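Local coordinates for diaminobutyrate-pyruvate transaminase and L-2,4-diaminobutyrate decarboxylase (Vibrio parahaemolyticus, PDB 2QMA), which probably acts as a pyridoxal-phosphate-dependent enzyme of diaminobutyrate metabolism, this chain being its C-terminal, glutamate-decarboxylase-like domain, at residues His398-Met409 with Ile472-Glu483; Leu438-Arg446 with Leu457-Leu468. All coordinates share one frame; numbering follows the deposited sequence.

Contact 1. Residues His398-Met409 with Ile472-Glu483; sequences HLLAQTLEVADM and ILNPCLTTSDFE
Val406 lays its CG2 methyl over the middle of the Phe482 ring, a CH-pi contact with CG2 3.5 Å from the ring centroid. The residues belong to the C-terminal part of a fold-type I pyridoxal-phosphate enzyme. Here helix segment 398-409 packs on the loop that leaves a strand and on the helix that follows, at 39° to segment 479-483. Met409, a selenomethionine, extends CG anti to its own N (chi1 -176°), then bends at chi3. Its SE thereby lies 3.9 Å from Phe482 CB, and its CE meets Thr479 CG2. Further back, Ile472 CG2 touches Leu399 CD2 at 3.8 Å, and Ile472 CD1 packs against Thr403. Leu473, the next residue in the loop, has its side chain about 6 Å from that of Lys325, the predicted cofactor lysine.

Toward the polar edge, Gln402 OE1 sits at the rim of the Phe482 ring, near its plane. His398 CE1 lies 3.2 Å from Pro475 O, without a ring hydrogen bond; Gln16 of the second subunit donates to Pro475 O and Leu477 O. Gln402 NE2 gives Leu477 O a nearly straight bond (3.1 Å, 170°). Leu477 O lies in the Gln402 amide plane, but NE2 stands above the Leu477 carbonyl plane.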
loop_
_atom_site.group_PDB
_atom_site.type_symbol
_atom_site.label_atom_id
_atom_site.label_comp_id
_atom_site.label_asym_id
_atom_site.label_seq_id
_atom_site.Cartn_x
_atom_site.Cartn_y
_atom_site.Cartn_z
ATOM N N HIS A 398 2.458 30.097 4.338
ATOM C CA HIS A 398 1.186 30.643 3.829
ATOM C C HIS A 398 -0.068 30.051 4.489
ATOM O O HIS A 398 -1.002 30.779 4.897
ATOM C CB HIS A 398 1.106 30.442 2.324
ATOM C CG HIS A 398 -0.242 30.761 1.773
ATOM N ND1 HIS A 398 -1.155 29.789 1.421
ATOM C CD2 HIS A 398 -0.867 31.950 1.616
ATOM C CE1 HIS A 398 -2.266 30.370 1.004
ATOM N NE2 HIS A 398 -2.116 31.683 1.112
ATOM N N LEU A 399 -0.092 28.722 4.564
ATOM C CA LEU A 399 -1.230 28.013 5.066
ATOM C C LEU A 399 -1.441 28.385 6.518
ATOM O O LEU A 399 -2.567 28.594 6.912
ATOM C CB LEU A 399 -1.044 26.502 4.915
ATOM C CG LEU A 399 -1.178 25.875 3.521
ATOM C CD1 LEU A 399 -0.883 24.375 3.567
ATOM C CD2 LEU A 399 -2.576 26.134 2.951
ATOM N N LEU A 400 -0.358 28.478 7.306
ATOM C CA LEU A 400 -0.484 28.812 8.726
ATOM C C LEU A 400 -0.989 30.233 8.887
ATOM O O LEU A 400 -1.881 30.513 9.722
ATOM C CB LEU A 400 0.860 28.638 9.467
ATOM C CG LEU A 400 1.046 27.211 10.051
ATOM C CD1 LEU A 400 0.956 26.147 8.982
ATOM C CD2 LEU A 400 2.375 27.050 10.865
ATOM N N ALA A 401 -0.477 31.137 8.060
ATOM C CA ALA A 401 -0.968 32.518 8.125
ATOM C C ALA A 401 -2.433 32.608 7.725
ATOM O O ALA A 401 -3.191 33.359 8.350
ATOM C CB ALA A 401 -0.129 33.462 7.250
ATOM N N GLN A 402 -2.807 31.920 6.644
ATOM C CA GLN A 402 -4.181 32.001 6.120
ATOM C C GLN A 402 -5.193 31.407 7.088
ATOM O O GLN A 402 -6.306 31.912 7.236
ATOM C CB GLN A 402 -4.287 31.273 4.788
ATOM C CG GLN A 402 -5.669 31.243 4.207
ATOM C CD GLN A 402 -5.614 30.845 2.779
ATOM O OE1 GLN A 402 -5.531 29.654 2.474
ATOM N NE2 GLN A 402 -5.659 31.841 1.867
ATOM N N THR A 403 -4.808 30.314 7.731
ATOM C CA THR A 403 -5.661 29.698 8.728
ATOM C C THR A 403 -6.001 30.709 9.834
ATOM O O THR A 403 -7.140 30.735 10.293
ATOM C CB THR A 403 -4.988 28.407 9.298
ATOM O OG1 THR A 403 -4.729 27.505 8.212
ATOM C CG2 THR A 403 -5.858 27.746 10.341
ATOM N N LEU A 404 -5.018 31.521 10.263
ATOM C CA LEU A 404 -5.250 32.517 11.304
ATOM C C LEU A 404 -6.214 33.584 10.781
ATOM O O LEU A 404 -7.099 34.090 11.506
ATOM C CB LEU A 404 -3.931 33.148 11.755
ATOM C CG LEU A 404 -2.978 32.117 12.391
ATOM C CD1 LEU A 404 -1.607 32.717 12.618
ATOM C CD2 LEU A 404 -3.560 31.566 13.697
ATOM N N GLU A 405 -6.041 33.917 9.510
ATOM C CA GLU A 405 -6.912 34.898 8.855
ATOM C C GLU A 405 -8.371 34.435 8.738
ATOM O O GLU A 405 -9.297 35.235 8.939
ATOM C CB GLU A 405 -6.350 35.232 7.480
ATOM C CG GLU A 405 -5.101 36.111 7.541
ATOM C CD GLU A 405 -4.538 36.405 6.164
ATOM O OE1 GLU A 405 -5.009 35.828 5.148
ATOM O OE2 GLU A 405 -3.606 37.222 6.107
ATOM N N VAL A 406 -8.565 33.162 8.393
ATOM C CA VAL A 406 -9.901 32.546 8.327
ATOM C C VAL A 406 -10.542 32.472 9.713
ATOM O O VAL A 406 -11.701 32.816 9.854
ATOM C CB VAL A 406 -9.879 31.174 7.622
ATOM C CG1 VAL A 406 -11.269 30.416 7.725
ATOM C CG2 VAL A 406 -9.430 31.361 6.168
ATOM N N ALA A 407 -9.775 32.049 10.726
ATOM C CA ALA A 407 -10.266 32.083 12.109
ATOM C C ALA A 407 -10.747 33.484 12.456
ATOM O O ALA A 407 -11.848 33.628 12.975
ATOM C CB ALA A 407 -9.219 31.584 13.111
ATOM N N ASP A 408 -9.970 34.517 12.114
ATOM C CA ASP A 408 -10.374 35.915 12.369
ATOM C C ASP A 408 -11.662 36.297 11.653
ATOM O O ASP A 408 -12.515 36.990 12.204
ATOM C CB ASP A 408 -9.268 36.893 11.957
ATOM C CG ASP A 408 -8.169 36.993 12.989
ATOM O OD1 ASP A 408 -8.405 36.602 14.158
ATOM O OD2 ASP A 408 -7.071 37.465 12.630
HETATM N N MSE A 409 -11.788 35.854 10.409
HETATM C CA MSE A 409 -12.963 36.133 9.614
HETATM C C MSE A 409 -14.206 35.513 10.266
HETATM O O MSE A 409 -15.276 36.147 10.292
HETATM C CB MSE A 409 -12.730 35.602 8.197
HETATM C CG MSE A 409 -13.826 35.876 7.174
HETATM SE SE MSE A 409 -13.470 34.685 5.632
HETATM C CE MSE A 409 -11.607 35.119 5.436
ATOM N N ILE A 472 -7.440 23.115 5.848
ATOM C CA ILE A 472 -6.910 23.895 4.728
ATOM C C ILE A 472 -5.597 23.306 4.199
ATOM O O ILE A 472 -4.566 23.277 4.898
ATOM C CB ILE A 472 -6.710 25.388 5.083
ATOM C CG1 ILE A 472 -7.972 25.965 5.749
ATOM C CG2 ILE A 472 -6.311 26.179 3.796
ATOM C CD1 ILE A 472 -7.723 27.277 6.569
ATOM N N LEU A 473 -5.631 22.812 2.973
ATOM C CA LEU A 473 -4.429 22.208 2.402
ATOM C C LEU A 473 -3.999 22.879 1.134
ATOM O O LEU A 473 -2.819 23.091 0.915
ATOM C CB LEU A 473 -4.586 20.710 2.139
ATOM C CG LEU A 473 -4.747 19.723 3.309
ATOM C CD1 LEU A 473 -4.828 18.266 2.807
ATOM C CD2 LEU A 473 -3.647 19.895 4.386
ATOM N N ASN A 474 -4.963 23.179 0.276
ATOM C CA ASN A 474 -4.662 23.797 -1.012
ATOM C C ASN A 474 -4.009 25.176 -0.757
ATOM O O ASN A 474 -4.610 26.026 -0.088
ATOM C CB ASN A 474 -5.947 23.918 -1.821
ATOM C CG ASN A 474 -5.720 24.409 -3.232
ATOM O OD1 ASN A 474 -4.709 25.057 -3.540
ATOM N ND2 ASN A 474 -6.674 24.112 -4.112
ATOM N N PRO A 475 -2.761 25.378 -1.251
ATOM C CA PRO A 475 -2.065 26.642 -0.973
ATOM C C PRO A 475 -2.482 27.773 -1.918
ATOM O O PRO A 475 -1.924 28.881 -1.861
ATOM C CB PRO A 475 -0.582 26.255 -1.120
ATOM C CG PRO A 475 -0.591 25.185 -2.216
ATOM C CD PRO A 475 -1.941 24.472 -2.076
ATOM N N CYS A 476 -3.489 27.501 -2.764
ATOM C CA CYS A 476 -3.863 28.419 -3.865
ATOM C C CYS A 476 -5.205 29.121 -3.665
ATOM O O CYS A 476 -5.713 29.774 -4.567
ATOM C CB CYS A 476 -3.865 27.627 -5.192
ATOM S SG CYS A 476 -2.228 27.087 -5.719
ATOM N N LEU A 477 -5.779 28.961 -2.485
ATOM C CA LEU A 477 -7.039 29.578 -2.075
ATOM C C LEU A 477 -6.865 31.040 -1.668
ATOM O O LEU A 477 -5.813 31.423 -1.187
ATOM C CB LEU A 477 -7.612 28.796 -0.884
ATOM C CG LEU A 477 -7.817 27.285 -1.062
ATOM C CD1 LEU A 477 -8.282 26.645 0.266
ATOM C CD2 LEU A 477 -8.786 26.958 -2.193
ATOM N N THR A 478 -7.914 31.847 -1.876
ATOM C CA THR A 478 -7.867 33.286 -1.607
ATOM C C THR A 478 -8.916 33.640 -0.570
ATOM O O THR A 478 -9.789 32.829 -0.258
ATOM C CB THR A 478 -8.177 34.117 -2.902
ATOM O OG1 THR A 478 -9.457 33.723 -3.386
ATOM C CG2 THR A 478 -7.165 33.846 -3.986
ATOM N N THR A 479 -8.824 34.859 -0.030
ATOM C CA THR A 479 -9.813 35.381 0.918
ATOM C C THR A 479 -11.219 35.198 0.364
ATOM O O THR A 479 -12.104 34.736 1.067
ATOM C CB THR A 479 -9.568 36.896 1.222
ATOM O OG1 THR A 479 -8.195 37.089 1.572
ATOM C CG2 THR A 479 -10.462 37.398 2.364
ATOM N N SER A 480 -11.415 35.556 -0.902
ATOM C CA SER A 480 -12.737 35.496 -1.526
ATOM C C SER A 480 -13.259 34.049 -1.613
ATOM O O SER A 480 -14.467 33.824 -1.587
ATOM C CB SER A 480 -12.707 36.163 -2.910
ATOM O OG SER A 480 -11.719 35.522 -3.708
ATOM N N ASP A 481 -12.353 33.071 -1.729
ATOM C CA ASP A 481 -12.785 31.665 -1.642
ATOM C C ASP A 481 -13.451 31.369 -0.301
ATOM O O ASP A 481 -14.479 30.675 -0.254
ATOM C CB ASP A 481 -11.600 30.697 -1.852
ATOM C CG ASP A 481 -11.088 30.708 -3.310
ATOM O OD1 ASP A 481 -11.912 30.863 -4.234
ATOM O OD2 ASP A 481 -9.868 30.568 -3.540
ATOM N N PHE A 482 -12.843 31.872 0.780
ATOM C CA PHE A 482 -13.310 31.621 2.142
ATOM C C PHE A 482 -14.584 32.393 2.443
ATOM O O PHE A 482 -15.496 31.842 3.051
ATOM C CB PHE A 482 -12.202 31.880 3.157
ATOM C CG PHE A 482 -11.195 30.750 3.213
ATOM C CD1 PHE A 482 -11.536 29.547 3.834
ATOM C CD2 PHE A 482 -9.959 30.864 2.570
ATOM C CE1 PHE A 482 -10.646 28.462 3.865
ATOM C CE2 PHE A 482 -9.029 29.756 2.587
ATOM C CZ PHE A 482 -9.387 28.576 3.255
ATOM N N GLU A 483 -14.651 33.648 1.986
ATOM C CA GLU A 483 -15.850 34.442 2.131
ATOM C C GLU A 483 -17.044 33.768 1.469
ATOM O O GLU A 483 -18.121 33.652 2.057
ATOM C CB GLU A 483 -15.651 35.842 1.539
ATOM C CG GLU A 483 -14.731 36.641 2.393
ATOM C CD GLU A 483 -14.536 38.067 1.912
ATOM O OE1 GLU A 483 -14.728 38.365 0.700
ATOM O OE2 GLU A 483 -14.155 38.885 2.774
#

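Contact 2. Residues Leu438-Arg446 with Leu457-Leu468; sequences LDELNKALR and LGETIVDGKTAL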
loop_
_atom_site.group_PDB
_atom_site.type_symbol
_atom_site.label_atom_id
_atom_site.label_comp_id
_atom_site.label_asym_id
_atom_site.label_seq_id
_atom_site.Cartn_x
_atom_site.Cartn_y
_atom_site.Cartn_z
ATOM N N LEU A 438 -28.129 23.861 17.941
ATOM C CA LEU A 438 -26.913 23.990 17.138
ATOM C C LEU A 438 -26.292 22.649 16.795
ATOM O O LEU A 438 -25.802 22.466 15.683
ATOM C CB LEU A 438 -25.891 24.905 17.821
ATOM C CG LEU A 438 -26.438 26.273 18.256
ATOM C CD1 LEU A 438 -25.368 27.031 19.015
ATOM C CD2 LEU A 438 -27.007 27.092 17.078
ATOM N N ASP A 439 -26.298 21.711 17.741
ATOM C CA ASP A 439 -25.787 20.369 17.456
ATOM C C ASP A 439 -26.554 19.780 16.274
ATOM O O ASP A 439 -25.966 19.182 15.362
ATOM C CB ASP A 439 -25.860 19.449 18.695
ATOM C CG ASP A 439 -24.755 19.745 19.720
ATOM O OD1 ASP A 439 -23.777 20.452 19.381
ATOM O OD2 ASP A 439 -24.844 19.268 20.877
ATOM N N GLU A 440 -27.864 19.996 16.281
ATOM C CA GLU A 440 -28.739 19.473 15.247
ATOM C C GLU A 440 -28.500 20.198 13.933
ATOM O O GLU A 440 -28.409 19.556 12.886
ATOM C CB GLU A 440 -30.206 19.597 15.679
ATOM C CG GLU A 440 -31.194 19.021 14.680
ATOM C CD GLU A 440 -32.572 19.655 14.770
ATOM O OE1 GLU A 440 -32.974 20.091 15.874
ATOM O OE2 GLU A 440 -33.248 19.729 13.723
ATOM N N LEU A 441 -28.403 21.529 14.012
ATOM C CA LEU A 441 -28.248 22.394 12.845
ATOM C C LEU A 441 -26.937 22.102 12.135
ATOM O O LEU A 441 -26.913 21.879 10.932
ATOM C CB LEU A 441 -28.330 23.873 13.253
ATOM C CG LEU A 441 -27.842 24.922 12.255
ATOM C CD1 LEU A 441 -28.744 24.934 11.018
ATOM C CD2 LEU A 441 -27.736 26.314 12.869
ATOM N N ASN A 442 -25.845 22.061 12.894
ATOM C CA ASN A 442 -24.534 21.827 12.289
ATOM C C ASN A 442 -24.327 20.415 11.740
ATOM O O ASN A 442 -23.675 20.226 10.703
ATOM C CB ASN A 442 -23.411 22.262 13.237
ATOM C CG ASN A 442 -23.326 23.755 13.359
ATOM O OD1 ASN A 442 -22.687 24.422 12.532
ATOM N ND2 ASN A 442 -23.968 24.309 14.395
ATOM N N LYS A 443 -24.901 19.417 12.403
ATOM C CA LYS A 443 -24.934 18.077 11.815
ATOM C C LYS A 443 -25.661 18.034 10.467
ATOM O O LYS A 443 -25.165 17.452 9.493
ATOM C CB LYS A 443 -25.561 17.073 12.778
ATOM C CG LYS A 443 -24.588 16.627 13.832
ATOM C CD LYS A 443 -24.802 15.164 14.166
ATOM C CE LYS A 443 -25.533 15.029 15.472
ATOM N NZ LYS A 443 -24.843 15.749 16.583
ATOM N N ALA A 444 -26.831 18.656 10.414
ATOM C CA ALA A 444 -27.647 18.592 9.231
ATOM C C ALA A 444 -26.968 19.378 8.094
ATOM O O ALA A 444 -26.888 18.890 6.968
ATOM C CB ALA A 444 -29.042 19.102 9.526
ATOM N N LEU A 445 -26.414 20.555 8.397
ATOM C CA LEU A 445 -25.805 21.315 7.324
ATOM C C LEU A 445 -24.546 20.635 6.765
ATOM O O LEU A 445 -24.322 20.673 5.554
ATOM C CB LEU A 445 -25.596 22.787 7.693
ATOM C CG LEU A 445 -24.381 23.333 8.390
ATOM C CD1 LEU A 445 -23.190 23.360 7.409
ATOM C CD2 LEU A 445 -24.734 24.739 8.890
ATOM N N ARG A 446 -23.777 19.958 7.614
ATOM C CA ARG A 446 -22.631 19.231 7.095
ATOM C C ARG A 446 -23.007 18.133 6.089
ATOM O O ARG A 446 -22.421 18.052 5.013
ATOM C CB ARG A 446 -21.750 18.664 8.196
ATOM C CG ARG A 446 -20.480 18.129 7.608
ATOM C CD ARG A 446 -20.257 16.786 8.131
ATOM N NE ARG A 446 -19.738 15.818 7.178
ATOM C CZ ARG A 446 -20.293 14.628 6.988
ATOM N NH1 ARG A 446 -21.388 14.284 7.660
ATOM N NH2 ARG A 446 -19.756 13.783 6.126
ATOM N N LEU A 457 -17.113 19.217 4.138
ATOM C CA LEU A 457 -16.724 19.826 5.407
ATOM C C LEU A 457 -16.469 18.749 6.446
ATOM O O LEU A 457 -17.096 17.695 6.408
ATOM C CB LEU A 457 -17.844 20.721 5.934
ATOM C CG LEU A 457 -18.205 21.897 5.033
ATOM C CD1 LEU A 457 -19.400 22.662 5.587
ATOM C CD2 LEU A 457 -16.962 22.798 4.803
ATOM N N GLY A 458 -15.554 19.020 7.365
ATOM C CA GLY A 458 -15.270 18.061 8.455
ATOM C C GLY A 458 -16.275 18.260 9.588
ATOM O O GLY A 458 -16.897 19.312 9.685
ATOM N N GLU A 459 -16.453 17.259 10.451
ATOM C CA GLU A 459 -17.284 17.482 11.626
ATOM C C GLU A 459 -16.688 16.764 12.796
ATOM O O GLU A 459 -16.240 15.629 12.671
ATOM C CB GLU A 459 -18.783 17.149 11.406
ATOM C CG GLU A 459 -19.277 15.799 11.860
ATOM C CD GLU A 459 -20.807 15.700 11.840
ATOM O OE1 GLU A 459 -21.433 15.671 12.935
ATOM O OE2 GLU A 459 -21.384 15.682 10.733
ATOM N N THR A 460 -16.603 17.451 13.924
ATOM C CA THR A 460 -16.053 16.804 15.098
ATOM C C THR A 460 -16.765 17.261 16.370
ATOM O O THR A 460 -17.836 17.857 16.304
ATOM C CB THR A 460 -14.523 16.942 15.151
ATOM O OG1 THR A 460 -13.993 16.032 16.128
ATOM C CG2 THR A 460 -14.078 18.418 15.432
ATOM N N ILE A 461 -16.216 16.918 17.526
ATOM C CA ILE A 461 -16.789 17.377 18.769
ATOM C C ILE A 461 -15.760 18.199 19.542
ATOM O O ILE A 461 -14.625 17.781 19.730
ATOM C CB ILE A 461 -17.372 16.211 19.585
ATOM C CG1 ILE A 461 -18.491 15.517 18.791
ATOM C CG2 ILE A 461 -17.891 16.716 20.936
ATOM C CD1 ILE A 461 -18.271 14.012 18.655
ATOM N N VAL A 462 -16.151 19.392 19.961
ATOM C CA VAL A 462 -15.213 20.284 20.645
ATOM C C VAL A 462 -15.926 20.773 21.875
ATOM O O VAL A 462 -16.905 21.510 21.757
ATOM C CB VAL A 462 -14.822 21.504 19.769
ATOM C CG1 VAL A 462 -13.674 22.272 20.409
ATOM C CG2 VAL A 462 -14.442 21.070 18.372
ATOM N N ASP A 463 -15.460 20.361 23.056
ATOM C CA ASP A 463 -16.161 20.699 24.297
ATOM C C ASP A 463 -17.595 20.172 24.283
ATOM O O ASP A 463 -18.548 20.869 24.662
ATOM C CB ASP A 463 -16.172 22.222 24.518
ATOM C CG ASP A 463 -14.776 22.808 24.656
ATOM O OD1 ASP A 463 -13.800 22.032 24.718
ATOM O OD2 ASP A 463 -14.656 24.054 24.708
ATOM N N GLY A 464 -17.749 18.940 23.814
ATOM C CA GLY A 464 -19.058 18.301 23.773
ATOM C C GLY A 464 -20.037 18.935 22.795
ATOM O O GLY A 464 -21.236 18.681 22.890
ATOM N N LYS A 465 -19.534 19.756 21.864
ATOM C CA LYS A 465 -20.373 20.447 20.880
ATOM C C LYS A 465 -20.015 19.994 19.465
ATOM O O LYS A 465 -18.848 19.775 19.177
ATOM C CB LYS A 465 -20.222 21.958 21.036
ATOM C CG LYS A 465 -20.682 22.442 22.404
ATOM C CD LYS A 465 -20.821 23.943 22.505
ATOM C CE LYS A 465 -19.512 24.607 22.865
ATOM N NZ LYS A 465 -19.023 24.203 24.219
ATOM N N THR A 466 -21.003 19.805 18.594
ATOM C CA THR A 466 -20.711 19.479 17.193
ATOM C C THR A 466 -20.036 20.710 16.570
ATOM O O THR A 466 -20.547 21.839 16.662
ATOM C CB THR A 466 -21.973 19.060 16.385
ATOM O OG1 THR A 466 -22.374 17.741 16.780
ATOM C CG2 THR A 466 -21.680 19.014 14.913
ATOM N N ALA A 467 -18.857 20.476 16.001
ATOM C CA ALA A 467 -18.102 21.511 15.313
ATOM C C ALA A 467 -17.987 21.099 13.861
ATOM O O ALA A 467 -17.847 19.917 13.554
ATOM C CB ALA A 467 -16.720 21.658 15.915
ATOM N N LEU A 468 -18.084 22.091 12.981
ATOM C CA LEU A 468 -17.616 21.952 11.602
ATOM C C LEU A 468 -16.117 22.180 11.546
ATOM O O LEU A 468 -15.572 22.875 12.378
ATOM C CB LEU A 468 -18.297 22.983 10.714
ATOM C CG LEU A 468 -19.836 22.873 10.723
ATOM C CD1 LEU A 468 -20.371 24.114 10.066
ATOM C CD2 LEU A 468 -20.290 21.611 9.998
HETATM O O HOH W 1 -23.093 22.789 17.595
HETATM O O HOH W 2 -23.689 15.200 10.004
HETATM O O HOH W 3 -19.978 18.822 4.050
HETATM O O HOH W 4 -18.192 15.544 4.679
#
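Asp439 and Thr466 join helix 438-446 to a beta hairpin, strands 458-462 and 465-468 linked by a type I' turn from Val462 to Lys465. The helix packs on one face of the C-terminal antiparallel sheet. Its axis runs at 33° to strand 465-468.

The clearest direct hydrogen bond is from Thr466 N to Asp439 OD1, 3.0 Å and almost straight (168°). It meets the oxygen from above the carboxylate plane. Water 1 donates to the same OD1 and to Thr466 O. Lys443 is bent along its chain, and its NZ gives a weak bond to Thr466 OG1. Asn442 OD1 is held by Ala431 N of the neighbouring strand, while Asn442 ND2 turns back to Leu438 O. Leu468 CD1 lies 3.4 Å from Asn442 OD1.

Apolar contacts lie further along the helix. Leu445 CD1 is 3.9 Å from Leu468 CD1 and a little farther from Leu457 CD1. Helix 479-495 packs on Leu445 and Leu457 as well. Leu468 CD2 rests on Arg446 CB.

The charged group lies around Arg446. Its chain crosses Glu459 at about a right angle, the guanidinium and carboxylate planes 66° apart. Arg446 NH1 and Glu459 OE2 form a long salt bridge of 3.4 Å. Water 2 links OE2 to Lys443 O. Arg446 NE makes a weak bond, at the guanidinium edge, to Leu457 O. Water 4 donates to Leu457 O and accepts from Arg446 NH2 at 2.8 Å.

Both contacts lie in the C-terminal part of the chain, with both segments of contact 2 between those of contact 1. Strand 465-471 leads from contact 2 into the loop and helix of contact 1. Their centres are about 21 Å apart; helix 479-495 begins in contact 1 and further along packs on leucines of contact 2. Contact 1 is buried and mostly apolar, with one hydrogen bond between its segments; its loop passes near the predicted cofactor lysine and touches the second subunit. Contact 2 sets a helix on a sheet, partly buried and away from that lysine. The leucines that touch across it are buried, while charged side chains and bridging waters do much of the joining.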